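Local coordinates for protein hydroxyethylphosphonate dioxygenase (Streptomyces albus, PDB 6B9R) that probably splits the carbon-carbon bond of 2-hydroxyethylphosphonate with iron and dioxygen, yielding hydroxymethylphosphonate and formate, at residues A[89-94]-A[392-397]; A[109-114]-A[125-130]; A[153-158]-A[201-206]. All coordinates share one frame; numbering follows the deposited sequence.

Overall arrangement
Contact 3 is buried and contacts 1 and 2 partly so. Contacts 2 and 3 share one antiparallel sheet, where strands 123-129 and 202-208 are neighbours joined by backbone pairing of E125 with A205 and I127 with I203, and both touch the bound phosphonate. Contact 2 meets it with tyrosines and stacks R112 on W126, with E110, on its partly exposed face, while the acids D113 and E125 are buried and paired with R99; contact 3 is largely apolar apart from the iron-binding Q153. Contact 1 lies in the other sheet, one backbone pair joined by a salt bridge and a bond to a helix start. Its S94 OG lies 2.7 Å from D113 O of contact 2.

Contact 1 (A[89-94]-A[392-397]); sequences MRVKES and PGDSAY
M89 and S395 form an antiparallel hydrogen-bonded pair with both backbone bonds made, M89 N to S395 O at 2.8 Å and S395 N to M89 O at 2.9 Å. Their side chains leave on the same face, yet M89 brings little more than CB near S395 OG: its CG stands anti to the backbone N (chi1 -175°), and the extended chain carries the sulfur off.

The polar work falls to D394, whose carboxylate serves two donors. OD1 takes V91 N at 3.0 Å, nearly in line with the C-O bond; a negative group at this helix start would suit the helix dipole. OD2 makes a salt bridge with R90 NH1 at 2.9 Å, lying in the guanidinium plane but met from above the carboxylate plane, the two planes turned 58° apart. NH1 also binds the carbonyl of R389, and OD2 accepts E391 N. R90 is the N-cap residue, and its own N is held by E93 OE2 at 2.9 Å.

Packing is slighter: V91 CG2 sits 3.3 Å from P392 O and also touches the carbonyl carbon of G393. A water ties S94 OG to G393 O and S395 OG, the last of which also binds A115 N.

Within this chain strand 86-89 is an outermost strand of an antiparallel sheet, next to strand 395-398 with strand 364-369 beyond, and helix 91-96 starts directly from that edge.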
loop_
_atom_site.group_PDB
_atom_site.type_symbol
_atom_site.label_atom_id
_atom_site.label_comp_id
_atom_site.label_asym_id
_atom_site.label_seq_id
_atom_site.Cartn_x
_atom_site.Cartn_y
_atom_site.Cartn_z
ATOM N N MET A 89 18.604 6.313 -19.874
ATOM C CA MET A 89 19.645 5.303 -19.925
ATOM C C MET A 89 19.994 5.033 -21.382
ATOM O O MET A 89 19.105 4.974 -22.238
ATOM C CB MET A 89 19.177 4.025 -19.243
ATOM C CG MET A 89 20.258 2.967 -19.162
ATOM S SD MET A 89 19.667 1.529 -18.270
ATOM C CE MET A 89 21.161 0.540 -18.316
ATOM N N ARG A 90 21.286 4.883 -21.674
ATOM C CA ARG A 90 21.753 4.788 -23.050
ATOM C C ARG A 90 21.986 3.336 -23.462
ATOM O O ARG A 90 22.335 2.485 -22.638
ATOM C CB ARG A 90 23.057 5.572 -23.249
ATOM C CG ARG A 90 23.024 7.018 -22.760
ATOM C CD ARG A 90 21.954 7.818 -23.476
ATOM N NE ARG A 90 21.895 9.194 -22.989
ATOM C CZ ARG A 90 20.990 10.083 -23.387
ATOM N NH1 ARG A 90 20.069 9.728 -24.271
ATOM N NH2 ARG A 90 21.001 11.317 -22.893
ATOM N N VAL A 91 21.832 3.083 -24.762
ATOM C CA VAL A 91 22.145 1.800 -25.387
ATOM C C VAL A 91 23.469 1.241 -24.897
ATOM O O VAL A 91 23.563 0.055 -24.558
ATOM C CB VAL A 91 22.186 1.938 -26.919
ATOM C CG1 VAL A 91 22.768 0.680 -27.550
ATOM C CG2 VAL A 91 20.822 2.203 -27.448
ATOM N N LYS A 92 24.504 2.090 -24.877
ATOM C CA LYS A 92 25.818 1.649 -24.422
ATOM C C LYS A 92 25.759 1.092 -23.005
ATOM O O LYS A 92 26.399 0.078 -22.700
ATOM C CB LYS A 92 26.811 2.812 -24.496
ATOM C CG LYS A 92 28.200 2.493 -23.977
ATOM N N GLU A 93 25.007 1.748 -22.119
ATOM C CA GLU A 93 24.872 1.226 -20.763
ATOM C C GLU A 93 24.084 -0.075 -20.760
ATOM O O GLU A 93 24.422 -1.014 -20.030
ATOM C CB GLU A 93 24.202 2.256 -19.860
ATOM C CG GLU A 93 24.846 3.634 -19.881
ATOM C CD GLU A 93 24.068 4.618 -19.034
ATOM O OE1 GLU A 93 24.316 4.666 -17.807
ATOM O OE2 GLU A 93 23.180 5.309 -19.577
ATOM N N SER A 94 23.022 -0.148 -21.566
ATOM C CA SER A 94 22.258 -1.386 -21.637
ATOM C C SER A 94 23.129 -2.535 -22.131
ATOM O O SER A 94 23.088 -3.641 -21.578
ATOM C CB SER A 94 21.039 -1.191 -22.539
ATOM O OG SER A 94 20.112 -0.307 -21.922
ATOM N N PRO A 392 17.394 5.748 -30.604
ATOM C CA PRO A 392 16.825 4.393 -30.667
ATOM C C PRO A 392 17.539 3.433 -29.727
ATOM O O PRO A 392 18.772 3.362 -29.691
ATOM C CB PRO A 392 17.019 3.998 -32.135
ATOM C CG PRO A 392 16.997 5.319 -32.877
ATOM C CD PRO A 392 17.626 6.328 -31.945
ATOM N N GLY A 393 16.748 2.699 -28.946
ATOM C CA GLY A 393 17.273 1.782 -27.959
ATOM C C GLY A 393 17.567 2.400 -26.611
ATOM O O GLY A 393 17.848 1.657 -25.663
ATOM N N ASP A 394 17.551 3.731 -26.506
ATOM C CA ASP A 394 17.629 4.398 -25.211
ATOM C C ASP A 394 16.309 4.229 -24.456
ATOM O O ASP A 394 15.254 3.970 -25.044
ATOM C CB ASP A 394 17.918 5.899 -25.375
ATOM C CG ASP A 394 19.352 6.208 -25.784
ATOM O OD1 ASP A 394 20.183 5.286 -25.889
ATOM O OD2 ASP A 394 19.642 7.407 -25.996
ATOM N N SER A 395 16.364 4.386 -23.134
ATOM C CA SER A 395 15.156 4.285 -22.330
ATOM C C SER A 395 15.148 5.408 -21.298
ATOM O O SER A 395 16.146 6.112 -21.103
ATOM C CB SER A 395 15.043 2.903 -21.660
ATOM O OG SER A 395 16.267 2.555 -21.010
ATOM N N ALA A 396 14.005 5.592 -20.644
ATOM C CA ALA A 396 13.926 6.621 -19.615
ATOM C C ALA A 396 12.961 6.187 -18.525
ATOM O O ALA A 396 12.031 5.409 -18.758
ATOM C CB ALA A 396 13.491 7.976 -20.187
ATOM N N TYR A 397 13.207 6.703 -17.327
ATOM C CA TYR A 397 12.328 6.537 -16.186
ATOM C C TYR A 397 11.819 7.911 -15.766
ATOM O O TYR A 397 12.593 8.873 -15.738
ATOM C CB TYR A 397 13.056 5.866 -15.018
ATOM C CG TYR A 397 12.275 6.040 -13.759
ATOM C CD1 TYR A 397 11.068 5.372 -13.578
ATOM C CD2 TYR A 397 12.708 6.912 -12.770
ATOM C CE1 TYR A 397 10.325 5.548 -12.437
ATOM C CE2 TYR A 397 11.971 7.094 -11.616
ATOM C CZ TYR A 397 10.785 6.409 -11.454
ATOM O OH TYR A 397 10.042 6.602 -10.313
HETATM O O HOH W 1 18.006 1.541 -22.811
#

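Contact 2 (A[109-114]-A[125-130]); sequences YEYRDT and EWISML. With 2HE ((2-hydroxyethyl)phosphonic acid), chain F.
R112 lays its guanidinium flat on the W126 indole, the planes 10° apart and CZ 4.0 Å from the centre of the six-membered ring, a cation-pi stack. The two side chains run side by side in the same direction, R112 CG and CD against W126 CE3 and NE against CZ3. From the next position but one on its own strand, E110 completes the cluster. Its OE2 is gripped side-on by R112 NE, at 3.1 Å, and by NH2, both from the same face of the carboxylate, and it also binds S98 OG. A water links E110 OE1 with S128 OG.

Backbone bonds run in hydrogen-bonded pairs. R112 and W126 make both of theirs, R112 N to W126 O being 2.8 Å; E110 and S128 make one good bond and one weak.

On the other face, D113 OD1 comes within 2.6 Å of E125 OE2. R99 forms salt bridges with both acids, and D113 OD2 has a second partner in R30 of the second subunit.

Apolar contacts lead from there to the ligand. I127 CD1 lies 3.6 Å from Y111 CD2 and 3.5 Å from CB of the phosphonate, and I127 CG2 packs on Y109 CB. Y111 OH donates a very short bond, 2.5 Å, to phosphonate O2, which sits in the plane of its ring.

This antiparallel hairpin supplies one wall of the substrate pocket, which R103, N146 and, from the second subunit, K29 and W449 help complete.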
loop_
_atom_site.group_PDB
_atom_site.type_symbol
_atom_site.label_atom_id
_atom_site.label_comp_id
_atom_site.label_asym_id
_atom_site.label_seq_id
_atom_site.Cartn_x
_atom_site.Cartn_y
_atom_site.Cartn_z
ATOM N N TYR A 109 18.956 -16.977 -23.739
ATOM C CA TYR A 109 18.572 -15.571 -23.722
ATOM C C TYR A 109 19.821 -14.713 -23.569
ATOM O O TYR A 109 20.789 -15.120 -22.925
ATOM C CB TYR A 109 17.648 -15.222 -22.547
ATOM C CG TYR A 109 16.282 -15.871 -22.500
ATOM C CD1 TYR A 109 15.471 -15.947 -23.627
ATOM C CD2 TYR A 109 15.785 -16.364 -21.300
ATOM C CE1 TYR A 109 14.214 -16.522 -23.559
ATOM C CE2 TYR A 109 14.533 -16.939 -21.221
ATOM C CZ TYR A 109 13.749 -17.015 -22.352
ATOM O OH TYR A 109 12.501 -17.588 -22.264
ATOM N N GLU A 110 19.795 -13.522 -24.161
ATOM C CA GLU A 110 20.671 -12.435 -23.739
ATOM C C GLU A 110 19.819 -11.356 -23.095
ATOM O O GLU A 110 18.869 -10.864 -23.720
ATOM C CB GLU A 110 21.463 -11.817 -24.899
ATOM C CG GLU A 110 22.376 -10.677 -24.401
ATOM C CD GLU A 110 23.065 -9.883 -25.505
ATOM O OE1 GLU A 110 22.784 -10.128 -26.690
ATOM O OE2 GLU A 110 23.890 -9.002 -25.168
ATOM N N TYR A 111 20.163 -10.997 -21.856
ATOM C CA TYR A 111 19.472 -9.970 -21.085
ATOM C C TYR A 111 20.260 -8.666 -21.099
ATOM O O TYR A 111 21.492 -8.673 -21.016
ATOM C CB TYR A 111 19.295 -10.378 -19.621
ATOM C CG TYR A 111 18.521 -11.636 -19.324
ATOM C CD1 TYR A 111 19.153 -12.873 -19.314
ATOM C CD2 TYR A 111 17.172 -11.582 -18.991
ATOM C CE1 TYR A 111 18.459 -14.027 -19.007
ATOM C CE2 TYR A 111 16.464 -12.736 -18.685
ATOM C CZ TYR A 111 17.117 -13.955 -18.694
ATOM O OH TYR A 111 16.429 -15.102 -18.380
ATOM N N ARG A 112 19.539 -7.548 -21.159
ATOM C CA ARG A 112 20.132 -6.222 -21.010
ATOM C C ARG A 112 19.214 -5.373 -20.142
ATOM O O ARG A 112 18.004 -5.322 -20.392
ATOM C CB ARG A 112 20.346 -5.547 -22.380
ATOM C CG ARG A 112 21.399 -6.229 -23.242
ATOM C CD ARG A 112 21.622 -5.497 -24.556
ATOM N NE ARG A 112 22.400 -6.305 -25.487
ATOM C CZ ARG A 112 22.462 -6.077 -26.796
ATOM N NH1 ARG A 112 21.793 -5.063 -27.333
ATOM N NH2 ARG A 112 23.192 -6.871 -27.569
ATOM N N ASP A 113 19.776 -4.713 -19.126
ATOM C CA ASP A 113 18.989 -3.759 -18.358
ATOM C C ASP A 113 18.584 -2.577 -19.218
ATOM O O ASP A 113 19.336 -2.133 -20.093
ATOM C CB ASP A 113 19.772 -3.200 -17.170
ATOM C CG ASP A 113 20.179 -4.255 -16.176
ATOM O OD1 ASP A 113 19.559 -5.330 -16.137
ATOM O OD2 ASP A 113 21.137 -3.992 -15.437
ATOM N N THR A 114 17.403 -2.035 -18.926
ATOM C CA THR A 114 16.998 -0.713 -19.382
ATOM C C THR A 114 16.646 0.136 -18.153
ATOM O O THR A 114 16.894 -0.268 -17.011
ATOM C CB THR A 114 15.860 -0.813 -20.407
ATOM O OG1 THR A 114 14.725 -1.457 -19.831
ATOM C CG2 THR A 114 16.313 -1.619 -21.613
ATOM N N GLU A 125 13.680 -5.540 -18.763
ATOM C CA GLU A 125 14.814 -6.128 -19.454
ATOM C C GLU A 125 14.498 -6.235 -20.938
ATOM O O GLU A 125 13.397 -6.644 -21.317
ATOM C CB GLU A 125 15.167 -7.514 -18.880
ATOM C CG GLU A 125 15.502 -7.508 -17.389
ATOM C CD GLU A 125 16.927 -7.068 -17.102
ATOM O OE1 GLU A 125 17.862 -7.783 -17.509
ATOM O OE2 GLU A 125 17.107 -6.004 -16.468
ATOM N N TRP A 126 15.449 -5.800 -21.758
ATOM C CA TRP A 126 15.535 -6.204 -23.150
ATOM C C TRP A 126 16.068 -7.629 -23.178
ATOM O O TRP A 126 17.054 -7.930 -22.499
ATOM C CB TRP A 126 16.471 -5.241 -23.883
ATOM C CG TRP A 126 16.796 -5.533 -25.323
ATOM C CD1 TRP A 126 16.252 -4.929 -26.423
ATOM C CD2 TRP A 126 17.776 -6.462 -25.820
ATOM N NE1 TRP A 126 16.820 -5.439 -27.570
ATOM C CE2 TRP A 126 17.755 -6.379 -27.228
ATOM C CE3 TRP A 126 18.655 -7.369 -25.210
ATOM C CZ2 TRP A 126 18.582 -7.164 -28.037
ATOM C CZ3 TRP A 126 19.484 -8.146 -26.016
ATOM C CH2 TRP A 126 19.440 -8.035 -27.412
ATOM N N ILE A 127 15.412 -8.525 -23.922
ATOM C CA ILE A 127 15.827 -9.926 -23.927
ATOM C C ILE A 127 15.707 -10.473 -25.343
ATOM O O ILE A 127 14.612 -10.500 -25.912
ATOM C CB ILE A 127 15.008 -10.798 -22.956
ATOM C CG1 ILE A 127 14.970 -10.174 -21.549
ATOM C CG2 ILE A 127 15.604 -12.206 -22.917
ATOM C CD1 ILE A 127 14.068 -10.894 -20.577
ATOM N N SER A 128 16.826 -10.916 -25.913
ATOM C CA SER A 128 16.793 -11.515 -27.239
ATOM C C SER A 128 16.601 -13.018 -27.120
ATOM O O SER A 128 17.208 -13.671 -26.269
ATOM C CB SER A 128 18.070 -11.215 -28.022
ATOM O OG SER A 128 19.168 -11.890 -27.459
ATOM N N MET A 129 15.754 -13.565 -27.986
ATOM C CA MET A 129 15.560 -15.005 -28.039
ATOM C C MET A 129 16.713 -15.631 -28.809
ATOM O O MET A 129 16.899 -15.343 -29.996
ATOM C CB MET A 129 14.223 -15.334 -28.695
ATOM C CG MET A 129 13.020 -15.195 -27.774
ATOM S SD MET A 129 12.642 -13.483 -27.327
ATOM C CE MET A 129 13.265 -13.410 -25.642
ATOM N N LEU A 130 17.496 -16.476 -28.138
ATOM C CA LEU A 130 18.622 -17.136 -28.786
ATOM C C LEU A 130 18.319 -18.571 -29.196
ATOM O O LEU A 130 19.153 -19.193 -29.861
ATOM C CB LEU A 130 19.849 -17.126 -27.865
ATOM C CG LEU A 130 20.259 -15.778 -27.276
ATOM C CD1 LEU A 130 21.451 -15.945 -26.319
ATOM C CD2 LEU A 130 20.559 -14.778 -28.385
HETATM O O3 2HE F . 11.596 -14.604 -17.089
HETATM P P 2HE F . 12.641 -15.222 -17.949
HETATM O O1 2HE F . 12.591 -16.826 -17.823
HETATM O O2 2HE F . 14.117 -14.693 -17.557
HETATM C CA 2HE F . 12.231 -14.723 -19.637
HETATM C CB 2HE F . 11.752 -13.276 -19.575
HETATM O O4 2HE F . 10.402 -13.186 -19.094
HETATM O O HOH W 2 21.672 -10.999 -28.758
#

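Contact 3 (A[153-158]-A[201-206]); sequences QFTYFV and AYILAL. With FE (Fe (III) ion), chain E; 2HE ((2-hydroxyethyl)phosphonic acid), chain F.
The Y202 ring takes V158 over one face, CB standing 3.7 Å above its centre in a CH-pi contact with CG1 and CG2 straddling the CE1 and CE2 sides; L204 CD2 lies in plane at the edge. F157 has T155 CG2 over one face, offset toward the rim, and its CD1 lies 3.6 Å from I203 CG2. F154 meets L206 CD1 at its edge, 3.9 Å from CD2.

The amide of Q153 is the polar flat group. OE1 binds iron at 2.1 Å, while NE2 donates in plane to T155 OG1 at 2.6 Å. Q153 NE2 also donates to O4 of the phosphonate, 3.1 Å away. T155, a second-shell residue, shares in holding the amide's rotation with the iron and the phosphonate O4. A205 CB packs 3.8 Å from NE2 of Q153, and H149 and H190 complete the protein ligands of the metal.

Six backbone bonds join the strands. Strand 202-208 runs between strands 152-158 and 123-129, with strand 181-184 beyond 152-158, as in a cupin barrel. F192 of strand 190-194 packs on Q153, F157 and I203, whereas L415 of strand 412-419, from the other sheet, meets Y156, L204 and L206.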
loop_
_atom_site.group_PDB
_atom_site.type_symbol
_atom_site.label_atom_id
_atom_site.label_comp_id
_atom_site.label_asym_id
_atom_site.label_seq_id
_atom_site.Cartn_x
_atom_site.Cartn_y
_atom_site.Cartn_z
ATOM N N GLN A 153 4.285 -9.332 -15.317
ATOM C CA GLN A 153 5.040 -9.030 -16.527
ATOM C C GLN A 153 4.155 -8.443 -17.611
ATOM O O GLN A 153 3.075 -8.964 -17.897
ATOM C CB GLN A 153 5.759 -10.257 -17.074
ATOM C CG GLN A 153 6.792 -9.896 -18.123
ATOM C CD GLN A 153 7.728 -11.053 -18.418
ATOM O OE1 GLN A 153 8.266 -11.665 -17.509
ATOM N NE2 GLN A 153 7.912 -11.362 -19.694
ATOM N N PHE A 154 4.622 -7.350 -18.193
ATOM C CA PHE A 154 4.136 -6.843 -19.464
ATOM C C PHE A 154 5.233 -7.078 -20.483
ATOM O O PHE A 154 6.373 -6.643 -20.280
ATOM C CB PHE A 154 3.806 -5.348 -19.398
ATOM C CG PHE A 154 3.613 -4.753 -20.744
ATOM C CD1 PHE A 154 2.411 -4.906 -21.416
ATOM C CD2 PHE A 154 4.650 -4.103 -21.381
ATOM C CE1 PHE A 154 2.242 -4.395 -22.694
ATOM C CE2 PHE A 154 4.489 -3.599 -22.671
ATOM C CZ PHE A 154 3.274 -3.740 -23.323
ATOM N N THR A 155 4.899 -7.749 -21.579
ATOM C CA THR A 155 5.881 -8.081 -22.593
ATOM C C THR A 155 5.442 -7.512 -23.929
ATOM O O THR A 155 4.290 -7.690 -24.333
ATOM C CB THR A 155 6.071 -9.593 -22.697
ATOM O OG1 THR A 155 6.469 -10.106 -21.415
ATOM C CG2 THR A 155 7.151 -9.910 -23.705
ATOM N N TYR A 156 6.359 -6.825 -24.599
ATOM C CA TYR A 156 6.169 -6.308 -25.948
ATOM C C TYR A 156 7.066 -7.081 -26.905
ATOM O O TYR A 156 8.258 -7.235 -26.633
ATOM C CB TYR A 156 6.507 -4.819 -25.999
ATOM C CG TYR A 156 6.351 -4.231 -27.369
ATOM C CD1 TYR A 156 5.127 -3.749 -27.794
ATOM C CD2 TYR A 156 7.432 -4.161 -28.243
ATOM C CE1 TYR A 156 4.980 -3.204 -29.065
ATOM C CE2 TYR A 156 7.295 -3.624 -29.509
ATOM C CZ TYR A 156 6.066 -3.150 -29.916
ATOM O OH TYR A 156 5.937 -2.612 -31.176
ATOM N N PHE A 157 6.504 -7.567 -28.020
ATOM C CA PHE A 157 7.218 -8.474 -28.920
ATOM C C PHE A 157 7.762 -7.747 -30.150
ATOM O O PHE A 157 7.078 -6.910 -30.741
ATOM C CB PHE A 157 6.300 -9.615 -29.362
ATOM C CG PHE A 157 5.864 -10.503 -28.233
ATOM C CD1 PHE A 157 6.666 -11.555 -27.820
ATOM C CD2 PHE A 157 4.663 -10.280 -27.579
ATOM C CE1 PHE A 157 6.273 -12.385 -26.778
ATOM C CE2 PHE A 157 4.256 -11.097 -26.537
ATOM C CZ PHE A 157 5.067 -12.155 -26.124
ATOM N N VAL A 158 8.999 -8.073 -30.529
ATOM C CA VAL A 158 9.606 -7.610 -31.777
ATOM C C VAL A 158 10.050 -8.840 -32.561
ATOM O O VAL A 158 10.847 -9.648 -32.064
ATOM C CB VAL A 158 10.798 -6.665 -31.542
ATOM C CG1 VAL A 158 11.398 -6.249 -32.890
ATOM C CG2 VAL A 158 10.385 -5.430 -30.714
ATOM N N ALA A 201 14.690 -11.091 -33.175
ATOM C CA ALA A 201 13.600 -11.663 -32.386
ATOM C C ALA A 201 13.908 -11.385 -30.925
ATOM O O ALA A 201 14.817 -12.001 -30.362
ATOM C CB ALA A 201 13.446 -13.163 -32.640
ATOM N N TYR A 202 13.181 -10.445 -30.325
ATOM C CA TYR A 202 13.454 -10.075 -28.943
ATOM C C TYR A 202 12.193 -9.495 -28.319
ATOM O O TYR A 202 11.179 -9.292 -28.988
ATOM C CB TYR A 202 14.632 -9.103 -28.852
ATOM C CG TYR A 202 14.458 -7.766 -29.550
ATOM C CD1 TYR A 202 14.813 -7.605 -30.885
ATOM C CD2 TYR A 202 13.979 -6.660 -28.863
ATOM C CE1 TYR A 202 14.673 -6.385 -31.520
ATOM C CE2 TYR A 202 13.834 -5.433 -29.495
ATOM C CZ TYR A 202 14.182 -5.302 -30.823
ATOM O OH TYR A 202 14.048 -4.083 -31.457
ATOM N N ILE A 203 12.258 -9.265 -27.004
ATOM C CA ILE A 203 11.143 -8.703 -26.260
ATOM C C ILE A 203 11.650 -7.580 -25.366
ATOM O O ILE A 203 12.821 -7.525 -24.991
ATOM C CB ILE A 203 10.402 -9.754 -25.405
ATOM C CG1 ILE A 203 11.313 -10.300 -24.289
ATOM C CG2 ILE A 203 9.826 -10.877 -26.283
ATOM C CD1 ILE A 203 10.665 -11.402 -23.470
ATOM N N LEU A 204 10.743 -6.680 -25.041
ATOM C CA LEU A 204 10.905 -5.786 -23.900
ATOM C C LEU A 204 10.039 -6.397 -22.811
ATOM O O LEU A 204 8.811 -6.286 -22.848
ATOM C CB LEU A 204 10.504 -4.352 -24.233
ATOM C CG LEU A 204 11.550 -3.477 -24.951
ATOM C CD1 LEU A 204 12.761 -3.205 -24.059
ATOM C CD2 LEU A 204 12.005 -4.085 -26.272
ATOM N N ALA A 205 10.692 -7.095 -21.878
ATOM C CA ALA A 205 10.048 -7.764 -20.744
ATOM C C ALA A 205 10.036 -6.783 -19.579
ATOM O O ALA A 205 11.017 -6.670 -18.838
ATOM C CB ALA A 205 10.789 -9.050 -20.381
ATOM N N LEU A 206 8.933 -6.048 -19.438
ATOM C CA LEU A 206 8.828 -4.985 -18.452
ATOM C C LEU A 206 8.105 -5.540 -17.226
ATOM O O LEU A 206 6.888 -5.408 -17.064
ATOM C CB LEU A 206 8.100 -3.772 -19.058
ATOM C CG LEU A 206 8.557 -3.314 -20.458
ATOM C CD1 LEU A 206 7.866 -2.010 -20.879
ATOM C CD2 LEU A 206 10.075 -3.170 -20.541
HETATM FE FE FE E . 9.449 -13.400 -17.145
HETATM O O3 2HE F . 11.596 -14.604 -17.089
HETATM P P 2HE F . 12.641 -15.222 -17.949
HETATM O O1 2HE F . 12.591 -16.826 -17.823
HETATM O O2 2HE F . 14.117 -14.693 -17.557
HETATM C CA 2HE F . 12.231 -14.723 -19.637
HETATM C CB 2HE F . 11.752 -13.276 -19.575
HETATM O O4 2HE F . 10.402 -13.186 -19.094
HETATM O O HOH W 3 11.044 -11.403 -17.117
#